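Local coordinates for teichoic acid biosynthesis protein F (Staphylococcus epidermidis, PDB 3L7I) that is a teichoic acid biosynthesis protein whose modelled C-terminal part has a GT-B-type fold of two parallel, Rossmann-like sheets flanked by helices, at residues A[373-377]-A[378-382]; A[497-501]-A[502-506]; A[708-711]-A[712-716]. All coordinates share one frame; numbering follows the deposited sequence.

Interaction 1: A[373-377]-A[378-382]; sequences YEYMQ and KYYPN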
ATOM      1  N   TYR A 373       4.475  42.437  20.177  1.00 61.49           N
ATOM      2  CA  TYR A 373       5.515  42.489  19.144  1.00 62.54           C
ATOM      3  C   TYR A 373       6.215  43.839  19.053  1.00 64.24           C
ATOM      4  O   TYR A 373       7.446  43.902  19.009  1.00 65.70           O
ATOM      5  CB  TYR A 373       4.954  42.119  17.772  1.00 61.75           C
ATOM      6  CG  TYR A 373       5.894  42.397  16.623  1.00 63.01           C
ATOM      7  CD1 TYR A 373       7.052  41.653  16.452  1.00 63.77           C
ATOM      8  CD2 TYR A 373       5.616  43.401  15.700  1.00 63.59           C
ATOM      9  CE1 TYR A 373       7.916  41.895  15.393  1.00 65.09           C
ATOM     10  CE2 TYR A 373       6.469  43.654  14.634  1.00 64.93           C
ATOM     11  CZ  TYR A 373       7.617  42.894  14.484  1.00 65.68           C
ATOM     12  OH  TYR A 373       8.462  43.136  13.429  1.00 67.17           O
ATOM     13  N   GLU A 374       5.450  44.923  19.028  1.00 64.21           N
ATOM     14  CA  GLU A 374       6.083  46.233  18.930  1.00 65.96           C
ATOM     15  C   GLU A 374       6.970  46.536  20.152  1.00 67.25           C
ATOM     16  O   GLU A 374       7.986  47.247  20.046  1.00 69.12           O
ATOM     17  CB  GLU A 374       5.041  47.325  18.663  1.00 65.73           C
ATOM     18  CG  GLU A 374       4.265  47.055  17.376  1.00 64.82           C
ATOM     19  CD  GLU A 374       3.472  48.247  16.860  1.00 65.14           C
ATOM     20  OE1 GLU A 374       3.276  49.201  17.648  1.00 65.66           O
ATOM     21  OE2 GLU A 374       3.045  48.217  15.672  1.00 64.97           O
ATOM     22  N   TYR A 375       6.604  45.984  21.306  1.00 66.44           N
ATOM     23  CA  TYR A 375       7.402  46.203  22.494  1.00 67.75           C
ATOM     24  C   TYR A 375       8.685  45.431  22.360  1.00 68.75           C
ATOM     25  O   TYR A 375       9.750  45.936  22.674  1.00 70.67           O
ATOM     26  CB  TYR A 375       6.676  45.756  23.755  1.00 66.78           C
ATOM     27  CG  TYR A 375       7.591  45.700  24.961  1.00 68.21           C
ATOM     28  CD1 TYR A 375       7.741  46.804  25.803  1.00 69.55           C
ATOM     29  CD2 TYR A 375       8.321  44.552  25.242  1.00 68.39           C
ATOM     30  CE1 TYR A 375       8.584  46.759  26.898  1.00 71.06           C
ATOM     31  CE2 TYR A 375       9.161  44.493  26.329  1.00 69.88           C
ATOM     32  CZ  TYR A 375       9.291  45.596  27.153  1.00 71.24           C
ATOM     33  OH  TYR A 375      10.135  45.513  28.231  1.00 73.86           O
ATOM     34  N   MET A 376       8.594  44.197  21.895  1.00 67.60           N
ATOM     35  CA  MET A 376       9.798  43.383  21.767  1.00 68.56           C
ATOM     36  C   MET A 376      10.756  43.890  20.685  1.00 70.12           C
ATOM     37  O   MET A 376      11.962  43.802  20.839  1.00 71.84           O
ATOM     38  CB  MET A 376       9.444  41.912  21.560  1.00 67.00           C
ATOM     39  CG  MET A 376       8.891  41.297  22.810  1.00 66.15           C
ATOM     40  SD  MET A 376       8.705  39.533  22.666  1.00 64.81           S
ATOM     41  CE  MET A 376      10.392  38.944  22.873  1.00 66.70           C
ATOM     42  N   GLN A 377      10.214  44.421  19.598  1.00 69.70           N
ATOM     43  CA  GLN A 377      11.029  45.064  18.586  1.00 71.37           C
ATOM     44  C   GLN A 377      11.950  46.143  19.187  1.00 73.69           C
ATOM     45  O   GLN A 377      13.133  46.235  18.844  1.00 75.63           O
ATOM     46  CB  GLN A 377      10.127  45.688  17.529  1.00 70.69           C
ATOM     47  CG  GLN A 377       9.656  44.699  16.502  1.00 69.31           C
ATOM     48  CD  GLN A 377      10.799  44.161  15.674  1.00 70.54           C
ATOM     49  OE1 GLN A 377      11.362  44.880  14.840  1.00 72.14           O
ATOM     50  NE2 GLN A 377      11.149  42.892  15.889  1.00 69.95           N
ATOM     51  N   LYS A 378      11.408  46.963  20.079  1.00 75.71           N
ATOM     52  CA  LYS A 378      12.182  48.039  20.682  1.00 78.60           C
ATOM     53  C   LYS A 378      13.302  47.513  21.599  1.00 81.83           C
ATOM     54  O   LYS A 378      14.436  47.989  21.533  1.00 85.04           O
ATOM     55  CB  LYS A 378      11.248  48.981  21.444  1.00 77.70           C
ATOM     56  CG  LYS A 378      11.884  50.263  21.963  1.00 80.59           C
ATOM     57  CD  LYS A 378      10.819  51.171  22.587  1.00 79.40           C
ATOM     58  CE  LYS A 378      11.420  52.390  23.293  1.00 82.37           C
ATOM     59  NZ  LYS A 378      10.358  53.256  23.880  1.00 81.19           N
ATOM     60  N   TYR A 379      12.994  46.521  22.434  1.00 76.02           N
ATOM     61  CA  TYR A 379      13.906  46.094  23.499  1.00 77.40           C
ATOM     62  C   TYR A 379      14.645  44.786  23.250  1.00 77.45           C
ATOM     63  O   TYR A 379      15.571  44.450  23.988  1.00 81.14           O
ATOM     64  CB  TYR A 379      13.150  46.001  24.825  1.00 76.47           C
ATOM     65  CG  TYR A 379      12.644  47.335  25.291  1.00 76.97           C
ATOM     66  CD1 TYR A 379      13.302  48.035  26.289  1.00 80.06           C
ATOM     67  CD2 TYR A 379      11.518  47.908  24.716  1.00 75.51           C
ATOM     68  CE1 TYR A 379      12.851  49.261  26.711  1.00 80.25           C
ATOM     69  CE2 TYR A 379      11.062  49.143  25.131  1.00 76.07           C
ATOM     70  CZ  TYR A 379      11.738  49.817  26.127  1.00 78.12           C
ATOM     71  OH  TYR A 379      11.289  51.045  26.542  1.00 78.76           O
ATOM     72  N   TYR A 380      14.232  44.045  22.227  1.00 75.88           N
ATOM     73  CA  TYR A 380      14.842  42.754  21.920  1.00 75.79           C
ATOM     74  C   TYR A 380      14.905  42.513  20.416  1.00 75.43           C
ATOM     75  O   TYR A 380      14.368  41.515  19.922  1.00 73.70           O
ATOM     76  CB  TYR A 380      14.081  41.615  22.602  1.00 73.83           C
ATOM     77  CG  TYR A 380      13.943  41.789  24.086  1.00 74.19           C
ATOM     78  CD1 TYR A 380      15.056  41.777  24.908  1.00 76.34           C
ATOM     79  CD2 TYR A 380      12.697  41.976  24.667  1.00 72.55           C
ATOM     80  CE1 TYR A 380      14.936  41.942  26.266  1.00 76.85           C
ATOM     81  CE2 TYR A 380      12.562  42.141  26.022  1.00 73.02           C
ATOM     82  CZ  TYR A 380      13.686  42.122  26.817  1.00 75.16           C
ATOM     83  OH  TYR A 380      13.552  42.285  28.172  1.00 75.79           O
ATOM     84  N   PRO A 381      15.607  43.403  19.694  1.00 78.19           N
ATOM     85  CA  PRO A 381      15.610  43.466  18.231  1.00 77.27           C
ATOM     86  C   PRO A 381      16.200  42.226  17.593  1.00 77.47           C
ATOM     87  O   PRO A 381      15.934  41.984  16.417  1.00 76.62           O
ATOM     88  CB  PRO A 381      16.540  44.649  17.932  1.00 79.97           C
ATOM     89  CG  PRO A 381      16.742  45.338  19.226  1.00 81.76           C
ATOM     90  CD  PRO A 381      16.626  44.292  20.265  1.00 82.07           C
ATOM     91  N   ASN A 382      16.980  41.455  18.345  1.00 77.98           N
ATOM     92  CA  ASN A 382      17.799  40.426  17.723  1.00 78.61           C
ATOM     93  C   ASN A 382      17.227  39.005  17.780  1.00 76.50           C
ATOM     94  O   ASN A 382      17.953  38.028  17.629  1.00 77.08           O
ATOM     95  CB  ASN A 382      19.242  40.483  18.247  1.00 81.39           C
ATOM     96  CG  ASN A 382      19.863  41.887  18.117  1.00 83.78           C
ATOM     97  OD1 ASN A 382      19.587  42.621  17.159  1.00 83.88           O
ATOM     98  ND2 ASN A 382      20.694  42.263  19.093  1.00 85.86           N
TER
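At the C-terminal end of helix 367-379, the helix of a beta-alpha-beta crossover between strands 354-358 and 384-389, Y375 and Y379, one turn apart, stack on each other. The rings form an offset stack, with centroids 4.8 Å apart and planes 14° from parallel. The overlap is partial: CD2 of Y379 lies over one face of Y375, toward the rim, 3.8 Å from Y375 CE1. Y375 reaches this position because its CG is anti to the backbone N (chi1 168°), which swings the ring toward the end of the helix. The Y379 ring also has the carbonyl O of Y375 at its edge, in plane, 3.3 Å from CD2.

Y380 is the first residue to leave helical geometry, yet its backbone N still reaches M376 O at 2.7 Å, in a bond bent to 141° at the hydrogen. The preceding i to i+4 bonds, K378 N to E374 O and Y379 N to Y375 O, are weak by comparison. Y380 places CE2 4.1 Å from Y375 CE2, while its CD2 meets M376 CE at 4.2 Å.

The hydroxyls of Y375 and Y380 both bond to D712 of helix 706-721, and the Y380 ring stacks on H715 there. M376 packs against I714 of the same helix and Y385 of strand 384-389, so M376 bridges helix 706-721 and that strand at the end of its own helix.

Interaction 2: A[497-501]-A[502-506]; sequences FWMDE and ERILE
E502, R503 and I504 fold back on M499, D500 and E501 in the short 3-10 turn that leads into strand 504-506. At E502 the contact is aliphatic, its CG lying 3.8 Å from D500 CB. R503 does more. Its backbone N bonds to D500 O at 3.1 Å, and its side chain runs beside that of D500, pointing the same way. There NH1 meets D500 OD2 at 3.4 Å, a long, weak salt bridge; the carboxylate oxygen sits at the guanidinium edge, with the two planes 24° apart. The M499 chain, bent at chi2 (-83°), crosses the arginine at about a right angle and brings CE beside R503 CB. I504 repeats the i to i+3 pattern, its N bonding to E501 O at 3.1 Å, while CD1 rests 3.9 Å from E501 CA; the E501 carboxylate turns to a separate salt bridge with R494 of helix 487-496. Pairing with strand 481-484 already begins at R503, bonded through its backbone to L482, and goes on at L505, bonded to L482 and S484.

The two i to i+3 backbone bonds therefore define the turn, and the long D500-R503 pair probably adds only modest electrostatic attraction.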
ATOM      1  N   PHE A 497     -12.886  27.814  30.244  1.00 60.51           N
ATOM      2  CA  PHE A 497     -11.774  27.327  29.448  1.00 59.83           C
ATOM      3  C   PHE A 497     -11.040  26.159  30.090  1.00 60.99           C
ATOM      4  O   PHE A 497      -9.976  25.771  29.616  1.00 60.73           O
ATOM      5  CB  PHE A 497     -10.765  28.452  29.204  1.00 59.01           C
ATOM      6  CG  PHE A 497     -11.224  29.490  28.223  1.00 57.76           C
ATOM      7  CD1 PHE A 497     -10.784  30.811  28.338  1.00 57.40           C
ATOM      8  CD2 PHE A 497     -12.083  29.153  27.188  1.00 57.18           C
ATOM      9  CE1 PHE A 497     -11.202  31.783  27.423  1.00 56.39           C
ATOM     10  CE2 PHE A 497     -12.504  30.105  26.278  1.00 56.25           C
ATOM     11  CZ  PHE A 497     -12.069  31.419  26.387  1.00 55.81           C
ATOM     12  N   TRP A 498     -11.595  25.602  31.162  1.00 62.44           N
ATOM     13  CA  TRP A 498     -10.923  24.525  31.878  1.00 63.83           C
ATOM     14  C   TRP A 498      -9.482  24.944  32.189  1.00 63.94           C
ATOM     15  O   TRP A 498      -8.537  24.268  31.761  1.00 63.95           O
ATOM     16  CB  TRP A 498     -10.875  23.241  31.022  1.00 63.79           C
ATOM     17  CG  TRP A 498     -12.186  22.737  30.418  1.00 63.75           C
ATOM     18  CD1 TRP A 498     -13.085  21.870  30.993  1.00 65.20           C
ATOM     19  CD2 TRP A 498     -12.714  23.045  29.120  1.00 62.48           C
ATOM     20  NE1 TRP A 498     -14.139  21.649  30.147  1.00 64.93           N
ATOM     21  CE2 TRP A 498     -13.938  22.349  28.989  1.00 63.30           C
ATOM     22  CE3 TRP A 498     -12.278  23.854  28.062  1.00 60.95           C
ATOM     23  CZ2 TRP A 498     -14.728  22.432  27.848  1.00 62.72           C
ATOM     24  CZ3 TRP A 498     -13.064  23.934  26.917  1.00 60.32           C
ATOM     25  CH2 TRP A 498     -14.274  23.218  26.819  1.00 61.24           C
ATOM     26  N   MET A 499      -9.291  26.054  32.893  1.00 66.40           N
ATOM     27  CA  MET A 499      -7.933  26.549  33.147  1.00 64.53           C
ATOM     28  C   MET A 499      -7.567  26.485  34.625  1.00 66.96           C
ATOM     29  O   MET A 499      -8.439  26.544  35.485  1.00 69.43           O
ATOM     30  CB  MET A 499      -7.787  27.993  32.658  1.00 63.32           C
ATOM     31  CG  MET A 499      -7.760  28.145  31.158  1.00 61.45           C
ATOM     32  SD  MET A 499      -6.112  27.836  30.509  1.00 61.32           S
ATOM     33  CE  MET A 499      -5.160  28.491  31.860  1.00 63.04           C
ATOM     34  N   ASP A 500      -6.279  26.364  34.926  1.00 79.93           N
ATOM     35  CA  ASP A 500      -5.829  26.504  36.302  1.00 82.04           C
ATOM     36  C   ASP A 500      -5.561  27.977  36.538  1.00 79.98           C
ATOM     37  O   ASP A 500      -5.129  28.667  35.626  1.00 77.16           O
ATOM     38  CB  ASP A 500      -4.537  25.719  36.543  1.00 83.46           C
ATOM     39  CG  ASP A 500      -4.645  24.257  36.141  1.00 85.68           C
ATOM     40  OD1 ASP A 500      -5.616  23.580  36.559  1.00 88.46           O
ATOM     41  OD2 ASP A 500      -3.738  23.782  35.419  1.00 85.29           O
ATOM     42  N   GLU A 501      -5.806  28.475  37.746  1.00 99.34           N
ATOM     43  CA  GLU A 501      -5.487  29.867  38.028  1.00 98.12           C
ATOM     44  C   GLU A 501      -3.986  30.054  37.899  1.00 97.31           C
ATOM     45  O   GLU A 501      -3.497  31.135  37.588  1.00 95.82           O
ATOM     46  CB  GLU A 501      -5.965  30.276  39.421  1.00101.20           C
ATOM     47  CG  GLU A 501      -5.593  31.714  39.795  1.00100.75           C
ATOM     48  CD  GLU A 501      -6.551  32.343  40.808  1.00103.63           C
ATOM     49  OE1 GLU A 501      -6.942  31.645  41.776  1.00107.24           O
ATOM     50  OE2 GLU A 501      -6.904  33.539  40.632  1.00102.83           O
ATOM     51  N   GLU A 502      -3.266  28.966  38.120  1.00 95.39           N
ATOM     52  CA  GLU A 502      -1.816  28.960  38.073  1.00 95.69           C
ATOM     53  C   GLU A 502      -1.275  29.361  36.702  1.00 93.13           C
ATOM     54  O   GLU A 502      -0.100  29.671  36.564  1.00 93.64           O
ATOM     55  CB  GLU A 502      -1.306  27.569  38.450  1.00 98.31           C
ATOM     56  CG  GLU A 502      -2.244  26.796  39.394  1.00101.00           C
ATOM     57  CD  GLU A 502      -1.489  26.070  40.511  1.00104.69           C
ATOM     58  OE1 GLU A 502      -0.234  26.083  40.493  1.00105.08           O
ATOM     59  OE2 GLU A 502      -2.141  25.492  41.415  1.00107.70           O
ATOM     60  N   ARG A 503      -2.133  29.354  35.691  1.00 74.76           N
ATOM     61  CA  ARG A 503      -1.706  29.644  34.323  1.00 72.74           C
ATOM     62  C   ARG A 503      -2.186  31.007  33.816  1.00 70.48           C
ATOM     63  O   ARG A 503      -1.801  31.455  32.742  1.00 69.15           O
ATOM     64  CB  ARG A 503      -2.177  28.541  33.377  1.00 72.36           C
ATOM     65  CG  ARG A 503      -1.139  27.504  33.077  1.00 74.30           C
ATOM     66  CD  ARG A 503      -1.789  26.218  32.681  1.00 75.34           C
ATOM     67  NE  ARG A 503      -0.892  25.403  31.871  1.00 76.86           N
ATOM     68  CZ  ARG A 503      -0.811  24.071  31.944  1.00 79.64           C
ATOM     69  NH1 ARG A 503      -1.561  23.402  32.827  1.00 81.21           N
ATOM     70  NH2 ARG A 503       0.032  23.407  31.147  1.00 81.46           N
ATOM     71  N   ILE A 504      -3.032  31.658  34.601  1.00 67.50           N
ATOM     72  CA  ILE A 504      -3.584  32.948  34.242  1.00 66.55           C
ATOM     73  C   ILE A 504      -2.677  34.092  34.689  1.00 67.96           C
ATOM     74  O   ILE A 504      -2.230  34.130  35.843  1.00 70.25           O
ATOM     75  CB  ILE A 504      -4.953  33.103  34.876  1.00 66.75           C
ATOM     76  CG1 ILE A 504      -5.923  32.126  34.209  1.00 65.24           C
ATOM     77  CG2 ILE A 504      -5.434  34.535  34.749  1.00 66.38           C
ATOM     78  CD1 ILE A 504      -7.145  31.800  35.035  1.00 66.05           C
ATOM     79  N   LEU A 505      -2.384  35.017  33.779  1.00 66.84           N
ATOM     80  CA  LEU A 505      -1.662  36.233  34.151  1.00 68.25           C
ATOM     81  C   LEU A 505      -2.637  37.402  34.168  1.00 67.82           C
ATOM     82  O   LEU A 505      -3.022  37.911  33.107  1.00 66.02           O
ATOM     83  CB  LEU A 505      -0.558  36.529  33.151  1.00 67.69           C
ATOM     84  CG  LEU A 505       0.393  35.406  32.777  1.00 67.75           C
ATOM     85  CD1 LEU A 505       1.401  35.899  31.764  1.00 67.38           C
ATOM     86  CD2 LEU A 505       1.073  34.937  34.026  1.00 70.29           C
ATOM     87  N   GLU A 506      -3.060  37.817  35.359  1.00 69.65           N
ATOM     88  CA  GLU A 506      -3.984  38.936  35.480  1.00 69.62           C
ATOM     89  C   GLU A 506      -3.216  40.209  35.332  1.00 70.50           C
ATOM     90  O   GLU A 506      -2.748  40.753  36.314  1.00 72.95           O
ATOM     91  CB  GLU A 506      -4.611  38.947  36.856  1.00 71.72           C
ATOM     92  CG  GLU A 506      -6.052  38.539  36.885  1.00 70.74           C
ATOM     93  CD  GLU A 506      -6.782  39.152  38.063  1.00 72.88           C
ATOM     94  OE1 GLU A 506      -6.276  40.146  38.651  1.00 74.81           O
ATOM     95  OE2 GLU A 506      -7.858  38.627  38.403  1.00 72.84           O
TER

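Interaction 3: A[708-711]-A[712-716]; sequences QYIG and DLIHK
This is an i to i+4 contact within a single helix, 706-721, which lies near the end of the modelled chain and packs on the seven-stranded parallel sheet. On the inner side, I710 and I714 are one turn apart and both buried. CG2 of I710, anti to its own N (the CG1 branch has chi1 -61°), points up the helix and meets I714 CD1 at 4.1 Å, a light methyl-to-methyl touch between side chains running at an oblique angle.

Q708 and D712 mark another side. The aliphatic CG of Q708 lies beside a carboxylate oxygen, 3.5 Å from D712 OD2, with the amide and carboxylate planes turned 55° apart. D712 spends its other oxygen, OD1, on the hydroxyls of Y375 in helix 367-379 and Y380 just past its end, which together grip OD1.

Backbone bonds hold the frame: D712 N to Q708 O at 2.8 Å and I714 N to I710 O at 2.9 Å, then H715 N to G711 O at 3.1 Å. L713 N reaches Y709 O at 2.9 Å, with a more bent 141° at the hydrogen.

I710, L713 and I714 all lie on I440 of strand 438-441, with I710 also on I483 and L713 on Y481 of strand 481-484. Helix 367-379 flanks the helix, with I372 against I710.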
ATOM      1  N   GLN A 708       4.861  44.941  28.020  1.00 67.56           N
ATOM      2  CA  GLN A 708       6.104  44.793  28.747  1.00 69.72           C
ATOM      3  C   GLN A 708       6.154  43.471  29.514  1.00 70.54           C
ATOM      4  O   GLN A 708       7.112  42.713  29.385  1.00 70.56           O
ATOM      5  CB  GLN A 708       6.262  45.946  29.709  1.00 72.43           C
ATOM      6  CG  GLN A 708       7.396  45.779  30.664  1.00 75.14           C
ATOM      7  CD  GLN A 708       7.772  47.097  31.289  1.00 77.60           C
ATOM      8  OE1 GLN A 708       8.443  47.147  32.324  1.00 80.42           O
ATOM      9  NE2 GLN A 708       7.335  48.187  30.661  1.00 76.66           N
ATOM     10  N   TYR A 709       5.119  43.192  30.303  1.00 71.30           N
ATOM     11  CA  TYR A 709       5.042  41.923  31.026  1.00 72.10           C
ATOM     12  C   TYR A 709       5.223  40.700  30.111  1.00 69.75           C
ATOM     13  O   TYR A 709       6.076  39.846  30.387  1.00 70.50           O
ATOM     14  CB  TYR A 709       3.750  41.788  31.840  1.00 72.97           C
ATOM     15  CG  TYR A 709       3.862  40.714  32.898  1.00 74.83           C
ATOM     16  CD1 TYR A 709       4.342  41.007  34.169  1.00 78.08           C
ATOM     17  CD2 TYR A 709       3.514  39.400  32.617  1.00 73.47           C
ATOM     18  CE1 TYR A 709       4.453  40.026  35.134  1.00 79.93           C
ATOM     19  CE2 TYR A 709       3.628  38.405  33.582  1.00 75.27           C
ATOM     20  CZ  TYR A 709       4.099  38.718  34.840  1.00 78.50           C
ATOM     21  OH  TYR A 709       4.220  37.717  35.793  1.00 80.43           O
ATOM     22  N   ILE A 710       4.438  40.605  29.032  1.00 67.07           N
ATOM     23  CA  ILE A 710       4.631  39.503  28.098  1.00 64.91           C
ATOM     24  C   ILE A 710       6.020  39.524  27.444  1.00 64.53           C
ATOM     25  O   ILE A 710       6.743  38.533  27.496  1.00 64.71           O
ATOM     26  CB  ILE A 710       3.530  39.410  27.029  1.00 62.25           C
ATOM     27  CG1 ILE A 710       2.183  39.190  27.703  1.00 62.75           C
ATOM     28  CG2 ILE A 710       3.816  38.246  26.090  1.00 60.25           C
ATOM     29  CD1 ILE A 710       2.169  37.951  28.582  1.00 63.97           C
ATOM     30  N   GLY A 711       6.403  40.644  26.839  1.00 64.14           N
ATOM     31  CA  GLY A 711       7.703  40.722  26.202  1.00 63.93           C
ATOM     32  C   GLY A 711       8.860  40.315  27.117  1.00 66.31           C
ATOM     33  O   GLY A 711       9.796  39.638  26.687  1.00 65.96           O
ATOM     34  N   ASP A 712       8.816  40.737  28.378  1.00 68.89           N
ATOM     35  CA  ASP A 712       9.886  40.396  29.313  1.00 71.47           C
ATOM     36  C   ASP A 712       9.759  38.936  29.729  1.00 71.54           C
ATOM     37  O   ASP A 712      10.762  38.278  30.023  1.00 72.73           O
ATOM     38  CB  ASP A 712       9.872  41.301  30.557  1.00 74.45           C
ATOM     39  CG  ASP A 712      10.290  42.747  30.256  1.00 74.95           C
ATOM     40  OD1 ASP A 712      10.765  43.019  29.126  1.00 73.23           O
ATOM     41  OD2 ASP A 712      10.134  43.613  31.155  1.00 77.18           O
ATOM     42  N   LEU A 713       8.527  38.421  29.766  1.00 70.41           N
ATOM     43  CA  LEU A 713       8.329  37.019  30.147  1.00 70.49           C
ATOM     44  C   LEU A 713       8.993  36.131  29.117  1.00 68.61           C
ATOM     45  O   LEU A 713       9.666  35.168  29.473  1.00 69.54           O
ATOM     46  CB  LEU A 713       6.851  36.648  30.268  1.00 69.54           C
ATOM     47  CG  LEU A 713       6.626  35.177  30.612  1.00 69.63           C
ATOM     48  CD1 LEU A 713       6.924  34.937  32.062  1.00 72.82           C
ATOM     49  CD2 LEU A 713       5.217  34.781  30.309  1.00 68.02           C
ATOM     50  N   ILE A 714       8.790  36.474  27.841  1.00 66.08           N
ATOM     51  CA  ILE A 714       9.375  35.721  26.729  1.00 64.18           C
ATOM     52  C   ILE A 714      10.886  35.827  26.780  1.00 65.55           C
ATOM     53  O   ILE A 714      11.593  34.823  26.645  1.00 65.58           O
ATOM     54  CB  ILE A 714       8.848  36.176  25.334  1.00 61.40           C
ATOM     55  CG1 ILE A 714       7.363  35.851  25.209  1.00 60.01           C
ATOM     56  CG2 ILE A 714       9.585  35.464  24.223  1.00 59.80           C
ATOM     57  CD1 ILE A 714       6.756  36.372  23.958  1.00 57.63           C
ATOM     58  N   HIS A 715      11.381  37.039  27.000  1.00 66.83           N
ATOM     59  CA  HIS A 715      12.817  37.246  27.100  1.00 68.43           C
ATOM     60  C   HIS A 715      13.439  36.397  28.207  1.00 70.84           C
ATOM     61  O   HIS A 715      14.510  35.840  28.018  1.00 71.35           O
ATOM     62  CB  HIS A 715      13.146  38.728  27.300  1.00 69.76           C
ATOM     63  CG  HIS A 715      14.591  38.987  27.597  1.00 71.94           C
ATOM     64  ND1 HIS A 715      15.561  39.003  26.617  1.00 71.68           N
ATOM     65  CD2 HIS A 715      15.231  39.233  28.765  1.00 75.05           C
ATOM     66  CE1 HIS A 715      16.734  39.252  27.169  1.00 75.24           C
ATOM     67  NE2 HIS A 715      16.562  39.393  28.472  1.00 76.61           N
ATOM     68  N   LYS A 716      12.764  36.288  29.347  1.00 86.14           N
ATOM     69  CA  LYS A 716      13.298  35.525  30.469  1.00 88.82           C
ATOM     70  C   LYS A 716      13.235  34.029  30.187  1.00 88.54           C
ATOM     71  O   LYS A 716      14.036  33.264  30.710  1.00 91.22           O
ATOM     72  CB  LYS A 716      12.551  35.852  31.768  1.00 89.62           C
ATOM     73  CG  LYS A 716      13.056  35.100  33.011  1.00 92.63           C
ATOM     74  CD  LYS A 716      12.053  35.186  34.167  1.00 93.11           C
ATOM     75  CE  LYS A 716      12.742  35.199  35.533  1.00 96.89           C
ATOM     76  NZ  LYS A 716      13.199  33.852  35.971  1.00 98.34           N
TER

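Following the chain, interaction 1 comes first, ending helix 367-379 before strand 384-389; interaction 2 then forms the turn from helix 487-496 into edge strand 504-506; interaction 3 lies in helix 706-721, far along the sequence. Each is local and closes only a turn, so the three run in series and none nests or crosses another. CG of M376 in interaction 1 approaches CA of G711 in interaction 3 at 3.6 Å, and CD1 of L505 in interaction 2 packs on I710 CD1 at 3.9 Å. Interactions 1 and 2 do not touch, being about 12 Å apart at nearest atoms. The late helix thus links a crossover helix to an edge strand of the same sheet.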